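PDB 6R2M: glycoside transferase from Listeria monocytogenes, which is probably an extracellular glycoside hydrolase that acts on the bacterium's exopolysaccharide, with a transferase activity also possible. Local coordinates for residues A[37-42]-A[298-303]; A[47-52]-A[87-92]; A[55-60]-A[67-72]; A[286-291]-A[305-310]. One frame throughout, in Å; residues are numbered along the deposited sequence.

Contact 1 (A[37-42]-A[298-303]); sequences IVDYKN and TTHFFD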
# COMPACT_ATOMS: atom_id res chain seq x y z
N ILE A 37 4.27 -0.99 15.67
CA ILE A 37 4.44 -2.14 14.79
C ILE A 37 5.77 -2.02 14.06
O ILE A 37 6.05 -1.00 13.41
CB ILE A 37 3.26 -2.24 13.80
CG1 ILE A 37 1.92 -2.13 14.53
CG2 ILE A 37 3.35 -3.53 12.96
CD1 ILE A 37 1.71 -3.14 15.62
N VAL A 38 6.60 -3.08 14.14
CA VAL A 38 7.94 -3.10 13.58
C VAL A 38 7.95 -3.88 12.27
O VAL A 38 7.07 -4.70 12.00
CB VAL A 38 8.94 -3.69 14.60
CG1 VAL A 38 8.79 -5.19 14.67
CG2 VAL A 38 10.37 -3.27 14.25
N ASP A 39 8.96 -3.62 11.43
CA ASP A 39 9.03 -4.27 10.13
C ASP A 39 9.47 -5.72 10.23
O ASP A 39 8.96 -6.57 9.49
CB ASP A 39 9.93 -3.47 9.15
CG ASP A 39 11.33 -3.17 9.69
OD1 ASP A 39 11.60 -3.29 10.91
OD2 ASP A 39 12.18 -2.78 8.86
N TYR A 40 10.44 -6.03 11.10
CA TYR A 40 10.87 -7.39 11.36
C TYR A 40 11.02 -7.59 12.86
O TYR A 40 11.50 -6.69 13.56
CB TYR A 40 12.21 -7.73 10.71
CG TYR A 40 12.31 -7.58 9.21
CD1 TYR A 40 12.01 -8.64 8.36
CD2 TYR A 40 12.75 -6.39 8.65
CE1 TYR A 40 12.14 -8.49 6.99
CE2 TYR A 40 12.88 -6.24 7.29
CZ TYR A 40 12.57 -7.29 6.46
OH TYR A 40 12.71 -7.13 5.10
N LYS A 41 10.68 -8.78 13.34
CA LYS A 41 10.92 -9.11 14.74
C LYS A 41 12.42 -9.24 14.98
O LYS A 41 13.15 -9.82 14.17
CB LYS A 41 10.21 -10.42 15.10
CG LYS A 41 10.22 -10.75 16.60
CD LYS A 41 9.59 -12.13 16.82
CE LYS A 41 9.26 -12.39 18.29
NZ LYS A 41 8.66 -13.75 18.48
N ASN A 42 12.88 -8.69 16.11
CA ASN A 42 14.29 -8.79 16.51
C ASN A 42 15.22 -8.21 15.44
O ASN A 42 16.31 -8.74 15.18
CB ASN A 42 14.68 -10.24 16.83
CG ASN A 42 13.91 -10.80 18.01
OD1 ASN A 42 13.58 -10.08 18.95
ND2 ASN A 42 13.61 -12.10 17.96
N THR A 298 12.16 -12.98 9.51
CA THR A 298 12.53 -12.82 8.11
C THR A 298 11.40 -12.33 7.22
O THR A 298 11.68 -11.94 6.07
CB THR A 298 13.06 -14.14 7.53
OG1 THR A 298 12.04 -15.14 7.59
CG2 THR A 298 14.29 -14.60 8.30
N THR A 299 10.16 -12.36 7.69
CA THR A 299 9.01 -11.88 6.94
C THR A 299 8.74 -10.43 7.31
O THR A 299 8.27 -10.14 8.41
CB THR A 299 7.77 -12.72 7.22
OG1 THR A 299 8.06 -14.10 6.94
CG2 THR A 299 6.59 -12.30 6.35
N HIS A 300 9.00 -9.53 6.37
CA HIS A 300 8.64 -8.13 6.57
C HIS A 300 7.15 -8.03 6.84
O HIS A 300 6.34 -8.73 6.23
CB HIS A 300 9.00 -7.35 5.31
CG HIS A 300 9.04 -5.87 5.49
ND1 HIS A 300 7.90 -5.12 5.74
CD2 HIS A 300 10.06 -4.99 5.40
CE1 HIS A 300 8.24 -3.85 5.82
NE2 HIS A 300 9.54 -3.74 5.62
N PHE A 301 6.79 -7.16 7.79
CA PHE A 301 5.37 -6.95 8.08
C PHE A 301 4.57 -6.68 6.81
O PHE A 301 3.42 -7.13 6.68
CB PHE A 301 5.21 -5.80 9.07
CG PHE A 301 3.82 -5.66 9.58
CD1 PHE A 301 3.34 -6.54 10.54
CD2 PHE A 301 2.98 -4.67 9.08
CE1 PHE A 301 2.02 -6.41 11.00
CE2 PHE A 301 1.69 -4.53 9.53
CZ PHE A 301 1.20 -5.41 10.50
N PHE A 302 5.15 -5.94 5.86
CA PHE A 302 4.45 -5.64 4.61
C PHE A 302 3.99 -6.91 3.91
O PHE A 302 2.86 -6.98 3.42
CB PHE A 302 5.37 -4.85 3.67
CG PHE A 302 4.68 -4.27 2.46
CD1 PHE A 302 3.97 -3.08 2.54
CD2 PHE A 302 4.82 -4.87 1.20
CE1 PHE A 302 3.38 -2.51 1.40
CE2 PHE A 302 4.24 -4.31 0.08
CZ PHE A 302 3.52 -3.13 0.17
N ASP A 303 4.86 -7.94 3.87
CA ASP A 303 4.47 -9.20 3.25
C ASP A 303 3.45 -9.94 4.11
O ASP A 303 2.43 -10.43 3.60
CB ASP A 303 5.71 -10.08 3.04
CG ASP A 303 6.59 -9.59 1.92
OD1 ASP A 303 6.07 -9.25 0.85
OD2 ASP A 303 7.83 -9.54 2.13
O HOH W 1 11.64 -1.71 6.46

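Contact 2 (A[47-52]-A[87-92]); sequences HYLAES and IKWEAT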
# COMPACT_ATOMS: atom_id res chain seq x y z
N HIS A 47 12.41 -0.55 12.03
CA HIS A 47 11.71 0.62 11.53
C HIS A 47 10.24 0.51 11.90
O HIS A 47 9.63 -0.55 11.69
CB HIS A 47 11.86 0.75 10.02
CG HIS A 47 13.27 1.02 9.60
ND1 HIS A 47 13.84 2.28 9.68
CD2 HIS A 47 14.23 0.20 9.12
CE1 HIS A 47 15.08 2.22 9.25
NE2 HIS A 47 15.35 0.97 8.90
N TYR A 48 9.69 1.59 12.44
CA TYR A 48 8.30 1.67 12.87
C TYR A 48 7.57 2.53 11.85
O TYR A 48 7.49 3.75 11.99
CB TYR A 48 8.20 2.23 14.29
CG TYR A 48 9.16 1.55 15.22
CD1 TYR A 48 8.94 0.25 15.65
CD2 TYR A 48 10.32 2.20 15.64
CE1 TYR A 48 9.84 -0.39 16.50
CE2 TYR A 48 11.22 1.58 16.48
CZ TYR A 48 10.97 0.29 16.90
OH TYR A 48 11.87 -0.33 17.75
N LEU A 49 7.02 1.88 10.83
CA LEU A 49 6.61 2.53 9.58
C LEU A 49 5.15 2.97 9.61
O LEU A 49 4.28 2.25 10.10
CB LEU A 49 6.81 1.57 8.40
CG LEU A 49 8.24 1.04 8.21
CD1 LEU A 49 8.23 -0.12 7.23
CD2 LEU A 49 9.12 2.15 7.67
N ALA A 50 4.89 4.17 9.07
CA ALA A 50 3.50 4.57 8.84
C ALA A 50 2.82 3.57 7.92
O ALA A 50 1.60 3.36 8.02
CB ALA A 50 3.43 5.98 8.25
N GLU A 51 3.58 2.97 7.01
CA GLU A 51 3.07 1.93 6.13
C GLU A 51 2.49 0.77 6.93
O GLU A 51 1.38 0.30 6.66
CB GLU A 51 4.21 1.47 5.23
CG GLU A 51 3.89 0.29 4.34
CD GLU A 51 5.10 -0.10 3.55
OE1 GLU A 51 5.96 -0.81 4.09
OE2 GLU A 51 5.20 0.33 2.39
N SER A 52 3.23 0.32 7.94
CA SER A 52 2.80 -0.84 8.72
C SER A 52 1.55 -0.53 9.54
O SER A 52 0.60 -1.32 9.52
CB SER A 52 3.92 -1.32 9.63
OG SER A 52 5.08 -1.61 8.89
N ILE A 87 1.85 13.18 8.67
CA ILE A 87 2.10 11.83 9.16
C ILE A 87 3.55 11.50 8.83
O ILE A 87 3.91 11.36 7.66
CB ILE A 87 1.15 10.78 8.55
CG1 ILE A 87 -0.31 11.08 8.89
CG2 ILE A 87 1.51 9.38 9.08
CD1 ILE A 87 -1.30 10.15 8.19
N LYS A 88 4.41 11.40 9.86
CA LYS A 88 5.78 10.96 9.65
C LYS A 88 5.80 9.58 8.99
O LYS A 88 5.06 8.68 9.40
CB LYS A 88 6.52 10.88 10.98
CG LYS A 88 6.74 12.19 11.68
CD LYS A 88 7.47 11.92 12.98
CE LYS A 88 7.82 13.19 13.72
NZ LYS A 88 8.52 12.84 14.98
N TRP A 89 6.66 9.39 7.98
CA TRP A 89 6.68 8.08 7.33
C TRP A 89 7.25 7.00 8.25
O TRP A 89 6.97 5.82 8.03
CB TRP A 89 7.45 8.14 5.99
CG TRP A 89 8.94 8.22 6.11
CD1 TRP A 89 9.70 9.36 6.16
CD2 TRP A 89 9.87 7.12 6.20
NE1 TRP A 89 11.04 9.03 6.26
CE2 TRP A 89 11.16 7.67 6.29
CE3 TRP A 89 9.72 5.73 6.19
CZ2 TRP A 89 12.31 6.87 6.39
CZ3 TRP A 89 10.86 4.94 6.28
CH2 TRP A 89 12.14 5.51 6.39
N GLU A 90 8.01 7.37 9.28
CA GLU A 90 8.35 6.45 10.36
C GLU A 90 8.45 7.23 11.66
O GLU A 90 8.64 8.45 11.66
CB GLU A 90 9.65 5.67 10.06
CG GLU A 90 10.93 6.48 10.14
CD GLU A 90 12.17 5.61 9.94
OE1 GLU A 90 12.06 4.37 10.11
OE2 GLU A 90 13.24 6.16 9.62
N ALA A 91 8.28 6.53 12.78
CA ALA A 91 8.09 7.18 14.07
C ALA A 91 9.44 7.37 14.77
O ALA A 91 9.79 6.65 15.71
CB ALA A 91 7.13 6.38 14.93
N THR A 92 10.20 8.37 14.30
CA THR A 92 11.39 8.81 15.00
C THR A 92 11.40 10.34 15.04
O THR A 92 10.80 11.01 14.20
CB THR A 92 12.71 8.31 14.36
OG1 THR A 92 12.94 8.97 13.11
CG2 THR A 92 12.68 6.81 14.12
O HOH W 2 11.26 3.86 12.84
O HOH W 3 6.06 4.24 6.01

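Contact 3 (A[55-60]-A[67-72]); sequences LYMEYL and KTFQEQ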
# COMPACT_ATOMS: atom_id res chain seq x y z
N LEU A 55 -1.44 -0.33 7.23
CA LEU A 55 -1.89 -1.63 6.75
C LEU A 55 -2.62 -2.39 7.85
O LEU A 55 -3.64 -3.05 7.60
CB LEU A 55 -0.70 -2.45 6.23
CG LEU A 55 -0.20 -2.04 4.85
CD1 LEU A 55 1.22 -2.54 4.67
CD2 LEU A 55 -1.13 -2.57 3.76
N TYR A 56 -2.12 -2.30 9.08
CA TYR A 56 -2.81 -2.93 10.19
C TYR A 56 -4.18 -2.30 10.40
O TYR A 56 -5.16 -3.02 10.61
CB TYR A 56 -1.94 -2.82 11.44
CG TYR A 56 -2.36 -3.71 12.59
CD1 TYR A 56 -2.95 -4.96 12.38
CD2 TYR A 56 -2.15 -3.29 13.89
CE1 TYR A 56 -3.31 -5.76 13.46
CE2 TYR A 56 -2.52 -4.07 14.97
CZ TYR A 56 -3.09 -5.30 14.74
OH TYR A 56 -3.44 -6.07 15.84
N MET A 57 -4.27 -0.97 10.31
CA MET A 57 -5.57 -0.31 10.39
C MET A 57 -6.52 -0.81 9.30
O MET A 57 -7.70 -1.05 9.57
CB MET A 57 -5.40 1.20 10.28
CG MET A 57 -4.82 1.80 11.53
SD MET A 57 -4.29 3.53 11.38
CE MET A 57 -5.86 4.32 10.96
N GLU A 58 -6.01 -0.94 8.07
CA GLU A 58 -6.83 -1.46 6.98
C GLU A 58 -7.36 -2.86 7.31
O GLU A 58 -8.55 -3.14 7.14
CB GLU A 58 -5.98 -1.47 5.70
CG GLU A 58 -6.70 -1.94 4.47
CD GLU A 58 -5.84 -1.79 3.22
OE1 GLU A 58 -4.92 -0.95 3.22
OE2 GLU A 58 -6.10 -2.52 2.24
N TYR A 59 -6.48 -3.74 7.79
CA TYR A 59 -6.90 -5.08 8.18
C TYR A 59 -7.96 -5.04 9.27
O TYR A 59 -8.95 -5.78 9.21
CB TYR A 59 -5.68 -5.89 8.65
CG TYR A 59 -6.07 -7.29 9.06
CD1 TYR A 59 -6.19 -8.30 8.11
CD2 TYR A 59 -6.37 -7.59 10.38
CE1 TYR A 59 -6.56 -9.58 8.46
CE2 TYR A 59 -6.75 -8.88 10.76
CZ TYR A 59 -6.85 -9.87 9.79
OH TYR A 59 -7.26 -11.15 10.14
N LEU A 60 -7.79 -4.18 10.27
CA LEU A 60 -8.70 -4.16 11.41
C LEU A 60 -10.10 -3.72 11.01
O LEU A 60 -11.08 -4.20 11.59
CB LEU A 60 -8.13 -3.27 12.51
CG LEU A 60 -6.83 -3.85 13.06
CD1 LEU A 60 -6.16 -2.81 13.92
CD2 LEU A 60 -7.02 -5.18 13.84
N LYS A 67 -12.11 -2.00 18.59
CA LYS A 67 -11.26 -1.75 19.74
C LYS A 67 -9.79 -1.69 19.35
O LYS A 67 -9.07 -0.75 19.72
CB LYS A 67 -11.47 -2.82 20.80
CG LYS A 67 -10.46 -2.80 21.92
CD LYS A 67 -10.82 -3.83 22.98
CE LYS A 67 -9.73 -3.95 24.04
NZ LYS A 67 -8.47 -4.48 23.46
N THR A 68 -9.32 -2.68 18.58
CA THR A 68 -7.92 -2.64 18.16
C THR A 68 -7.68 -1.50 17.17
O THR A 68 -6.62 -0.87 17.20
CB THR A 68 -7.48 -3.99 17.58
OG1 THR A 68 -7.89 -5.04 18.48
CG2 THR A 68 -5.94 -4.06 17.42
N PHE A 69 -8.67 -1.17 16.33
CA PHE A 69 -8.52 -0.04 15.42
C PHE A 69 -8.28 1.26 16.20
O PHE A 69 -7.38 2.04 15.85
CB PHE A 69 -9.76 0.09 14.52
CG PHE A 69 -9.61 1.12 13.45
CD1 PHE A 69 -9.95 2.44 13.70
CD2 PHE A 69 -9.05 0.80 12.21
CE1 PHE A 69 -9.79 3.42 12.73
CE2 PHE A 69 -8.87 1.78 11.23
CZ PHE A 69 -9.24 3.09 11.49
N GLN A 70 -9.08 1.52 17.23
CA GLN A 70 -8.90 2.74 18.01
C GLN A 70 -7.56 2.74 18.74
O GLN A 70 -6.93 3.80 18.88
CB GLN A 70 -10.07 2.93 18.98
CG GLN A 70 -9.92 4.10 19.96
CD GLN A 70 -9.71 5.44 19.28
OE1 GLN A 70 -10.34 5.73 18.27
NE2 GLN A 70 -8.83 6.26 19.84
N GLU A 71 -7.10 1.57 19.20
CA GLU A 71 -5.78 1.51 19.83
C GLU A 71 -4.71 1.95 18.85
O GLU A 71 -3.78 2.68 19.22
CB GLU A 71 -5.49 0.10 20.34
CG GLU A 71 -6.21 -0.20 21.64
CD GLU A 71 -6.27 -1.66 21.95
OE1 GLU A 71 -5.75 -2.46 21.14
OE2 GLU A 71 -6.85 -2.02 23.00
N GLN A 72 -4.85 1.56 17.58
CA GLN A 72 -3.91 1.99 16.55
C GLN A 72 -4.04 3.48 16.27
O GLN A 72 -3.03 4.16 16.08
CB GLN A 72 -4.12 1.18 15.27
CG GLN A 72 -3.79 -0.30 15.49
CD GLN A 72 -2.40 -0.49 16.07
OE1 GLN A 72 -1.41 -0.06 15.48
NE2 GLN A 72 -2.32 -1.14 17.22

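Contact 4 (A[286-291]-A[305-310]); sequences ELLEKM and INKEIT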
# COMPACT_ATOMS: atom_id res chain seq x y z
N GLU A 286 -3.40 -19.19 -5.23
CA GLU A 286 -2.70 -20.39 -4.76
C GLU A 286 -1.22 -20.13 -4.55
O GLU A 286 -0.61 -20.68 -3.62
CB GLU A 286 -2.91 -21.54 -5.74
CG GLU A 286 -4.35 -22.00 -5.87
CD GLU A 286 -4.49 -23.28 -6.67
OE1 GLU A 286 -3.51 -24.05 -6.71
OE2 GLU A 286 -5.57 -23.50 -7.26
N LEU A 287 -0.61 -19.27 -5.39
CA LEU A 287 0.79 -18.91 -5.19
C LEU A 287 0.97 -18.10 -3.92
O LEU A 287 1.98 -18.25 -3.21
CB LEU A 287 1.30 -18.16 -6.42
CG LEU A 287 1.58 -19.07 -7.63
CD1 LEU A 287 1.71 -18.27 -8.93
CD2 LEU A 287 2.87 -19.86 -7.39
N LEU A 288 0.00 -17.24 -3.60
CA LEU A 288 0.06 -16.45 -2.37
C LEU A 288 -0.05 -17.35 -1.15
O LEU A 288 0.67 -17.16 -0.16
CB LEU A 288 -1.05 -15.39 -2.39
CG LEU A 288 -1.24 -14.56 -1.13
CD1 LEU A 288 0.04 -13.78 -0.90
CD2 LEU A 288 -2.46 -13.63 -1.23
N GLU A 289 -0.94 -18.35 -1.20
CA GLU A 289 -1.06 -19.29 -0.09
C GLU A 289 0.21 -20.11 0.09
O GLU A 289 0.57 -20.46 1.22
CB GLU A 289 -2.28 -20.19 -0.33
CG GLU A 289 -3.59 -19.40 -0.19
CD GLU A 289 -4.80 -20.09 -0.80
OE1 GLU A 289 -4.63 -20.93 -1.71
OE2 GLU A 289 -5.93 -19.78 -0.36
N LYS A 290 0.93 -20.39 -1.01
CA LYS A 290 2.15 -21.18 -0.93
C LYS A 290 3.26 -20.43 -0.20
O LYS A 290 4.06 -21.04 0.53
CB LYS A 290 2.58 -21.57 -2.35
CG LYS A 290 3.98 -22.13 -2.45
CD LYS A 290 4.48 -22.31 -3.88
CE LYS A 290 4.65 -20.98 -4.58
NZ LYS A 290 5.56 -20.94 -5.78
N MET A 291 3.33 -19.11 -0.37
CA MET A 291 4.38 -18.34 0.30
C MET A 291 4.27 -18.48 1.80
O MET A 291 3.17 -18.48 2.37
CB MET A 291 4.28 -16.87 -0.11
CG MET A 291 4.32 -16.66 -1.62
SD MET A 291 5.89 -17.10 -2.41
CE MET A 291 5.76 -18.81 -2.71
N ILE A 305 1.26 -8.82 6.31
CA ILE A 305 -0.07 -8.24 6.48
C ILE A 305 -0.80 -8.13 5.15
O ILE A 305 -2.03 -8.22 5.11
CB ILE A 305 0.01 -6.89 7.21
CG1 ILE A 305 -1.37 -6.48 7.74
CG2 ILE A 305 0.61 -5.78 6.32
CD1 ILE A 305 -1.84 -7.34 8.92
N ASN A 306 -0.08 -7.93 4.03
CA ASN A 306 -0.77 -7.91 2.75
C ASN A 306 -1.28 -9.29 2.37
O ASN A 306 -2.34 -9.40 1.73
CB ASN A 306 0.13 -7.35 1.65
CG ASN A 306 0.07 -5.83 1.57
OD1 ASN A 306 -0.96 -5.27 1.25
ND2 ASN A 306 1.18 -5.16 1.88
N LYS A 307 -0.59 -10.35 2.79
CA LYS A 307 -1.17 -11.67 2.60
C LYS A 307 -2.46 -11.82 3.42
O LYS A 307 -3.48 -12.26 2.88
CB LYS A 307 -0.15 -12.77 2.94
CG LYS A 307 -0.74 -14.17 2.89
CD LYS A 307 0.33 -15.23 2.95
CE LYS A 307 -0.30 -16.61 2.89
NZ LYS A 307 0.68 -17.74 2.90
N GLU A 308 -2.45 -11.39 4.69
CA GLU A 308 -3.65 -11.53 5.51
C GLU A 308 -4.80 -10.69 4.95
O GLU A 308 -5.93 -11.16 4.90
CB GLU A 308 -3.37 -11.13 6.95
CG GLU A 308 -2.37 -12.04 7.65
CD GLU A 308 -2.77 -13.51 7.63
OE1 GLU A 308 -3.99 -13.81 7.70
OE2 GLU A 308 -1.87 -14.36 7.57
N ILE A 309 -4.52 -9.45 4.53
CA ILE A 309 -5.59 -8.61 3.98
C ILE A 309 -6.17 -9.24 2.72
O ILE A 309 -7.39 -9.33 2.56
CB ILE A 309 -5.06 -7.20 3.68
CG1 ILE A 309 -4.69 -6.48 4.97
CG2 ILE A 309 -6.13 -6.40 2.88
CD1 ILE A 309 -3.94 -5.20 4.72
N THR A 310 -5.30 -9.68 1.80
CA THR A 310 -5.78 -10.16 0.51
C THR A 310 -6.56 -11.46 0.65
O THR A 310 -7.56 -11.67 -0.05
CB THR A 310 -4.60 -10.32 -0.46
OG1 THR A 310 -4.04 -9.03 -0.75
CG2 THR A 310 -5.03 -10.98 -1.76

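Contact 1 (A[37-42]-A[298-303])
Two chain segments running in roughly opposite directions are pinned together where the loop 37-42 passes the start of helix 301-312. One backbone hydrogen bond crosses: Phe301 N gives its hydrogen to Asp39 O at 2.8 Å, lying in the carbonyl plane, with an N-H...O angle of 152°. The same oxygen also receives a CA-H...O contact, from His300 CA at 3.3 Å.

The imidazole of His300 adds a second polar layer. Its ND1 accepts from Phe302 N (2.9 Å) almost in the ring plane, capping the helix. A water donates to Asp39 OD2 (2.7 Å) and lies 3.0 Å from His300 NE2, so it links the carboxylate to the other ring nitrogen. The remaining carboxylate oxygen of Asp39 takes the backbone N-H of His47 and, weakly, that of Tyr40; Asp39 CG sits between the backbone N and C (chi1 53°), folding the carboxylate back to reach them.

Ring contacts fill the rest. His300 presents its CD2 edge to the face of Tyr40, an offset edge-to-face pair with centroids 5.0 Å apart and planes at 76°. Asp39 CB lies over a face of the imidazole, toward its rim. Deeper in, Ile37 CG2, anti to its backbone N, stands 3.6 Å from the Phe301 ring centroid, a CH-pi contact over the middle of the face. Val38 O, buried beside Phe301 CB, has no hydrogen-bonding partner in the model.

His300 is the N-cap of helix 301-312, its ring nitrogen taking the N-H two residues on, and is held by the loop between helices 21-29 and 50-62, earlier in the chain.

Contact 2 (A[47-52]-A[87-92])
Backbone atoms make the tight part of this contact. Tyr48 O takes the hydrogen of Ala91 N at 3.0 Å, in the carbonyl plane, and Ala50 N gives its own to Trp89 O at 2.9 Å along a nearly straight path (168°), though from above that carbonyl's plane. Between these bonds Leu49 and Glu90 face each other as a non-hydrogen-bonded antiparallel pair. Ala50, the first residue of helix 50-62, points its methyl into the other segment, where CB meets Lys88 O at 3.4 Å and, a little further off, Ile87 CG2; helix 100-116 packs against Ile87 beyond.

The arrangement is a single antiparallel bridge at a helix start: Leu49 occupies the N-cap position, and the loop before helix 100-116 supplies a carbonyl to the helix's first turn.

Water joins in on the looser side. One molecule donates to Trp89 O and accepts from Glu51 N, extending the grip on that turn. Another accepts from Tyr48 N and donates to Glu90 OE1. The same carboxylate oxygen, on its syn lone pair, receives His47 ND1 at 2.8 Å; ring and carboxylate lie nearly coplanar, 18° apart. Glu90 CG sits in the crowded position and the rest of the chain is extended, which carries the acid out to the imidazole. Beside it Leu49 and Trp89 run alongside one another, CD2 of the leucine approaching CZ3 of the indole to 3.6 Å.

Contact 3 (A[55-60]-A[67-72])
Most of the side chains joining these two helices cross at about a right angle. Phe69, its CG anti to the backbone N, turns the edge of its ring to helix 50-62, where CE2 comes within 3.5 Å of Met57 O, lying in the ring plane. Met57 bends at chi3 (61°) so that its methyl curls back: CE reaches Phe69 CZ at 3.6 Å while SD stays oblique to the ring, 5.4 Å from its centroid, a Met-aromatic contact.

On the flank of Tyr56, the Gln72 chain bends at chi2 and brings its amide to the CD2 and CE2 side of the phenol ring, with CD 3.6 Å from Tyr56 CD2 and the two planes 63° apart. The tyrosine oxygen OH reaches Thr68 CG2 at 3.6 Å. That methyl is aimed across by a threonine whose hydroxyl is bonded to Asp65, in the turn between the helices.

Leu60 fills the middle. Its CD1 lies over the centre of the Tyr56 ring, one turn earlier on the same helix, and also meets Thr68 CG2 at 3.7 Å and Gln72 CG at 3.8 Å.

The short helix axes pass 9.2 Å apart with their directions at 159°. Helix 21-29 borders the Tyr56 side and helix 100-116 the Met57 and Phe69 side. This is an antiparallel helical hairpin with a tight turn, consistent with the (alpha/alpha)6 barrels of many glycoside hydrolases.

Contact 4 (A[286-291]-A[305-310])
Lys307 NZ reaches the C-terminal end of helix 278-290 and hydrogen-bonds three backbone oxygens there. The best is Met291 O, 2.7 Å away and met in the carbonyl plane at a C=O...N angle of 158°. Glu289 O lies at 3.2 Å from NZ, which stands above that carbonyl's plane, and the bond from NZ to Leu288 O at 3.1 Å is weak. All four torsions of the lysine are anti, so the chain spans the gap at full stretch. Its ammonium group, presumably charged, would suit the partial negative charge of carbonyls at a helix end; Met291 is where the backbone leaves helical geometry.

The aliphatic part of the lysine is used as well. Leu288 and the lysine stem lie alongside, pointing opposite ways, with Leu288 CD1 3.9 Å from Lys307 CG. The other leucine branch, CD2, rests against Thr310 CG2 at 3.7 Å. Thr310 turns its hydroxyl back to Asn306 O and takes a second partner in Gln270.

The short axes pass 10.8 Å apart at 137°, a splayed antiparallel crossing. Helix 262-274 packs against Leu287, Met291 and Thr310, while helix 50-62 covers helix 301-312 through Ile305 and Ile309.

Overall arrangement
Helices 50-62 and 301-312 tie the set together: contacts 2 and 3 share the first, contacts 1 and 4 the second, and Leu55 and Tyr59 pack on Ile305 and Ile309 where the two meet. Centres lie about 13 Å (contacts 1 and 2) to 23 Å (contacts 2 and 4) apart. Along the chain, contact 3 is nested within contact 2, and both within the long loop closed by contact 1, whereas contact 4 crosses contact 1. Phe301 on Ser52 couples contacts 1 and 2 at the helix starts; contacts 3 and 4 lie further along the helices. Contact 1 thereby brings an early loop against the last long helix, which probably helps close the helical domain.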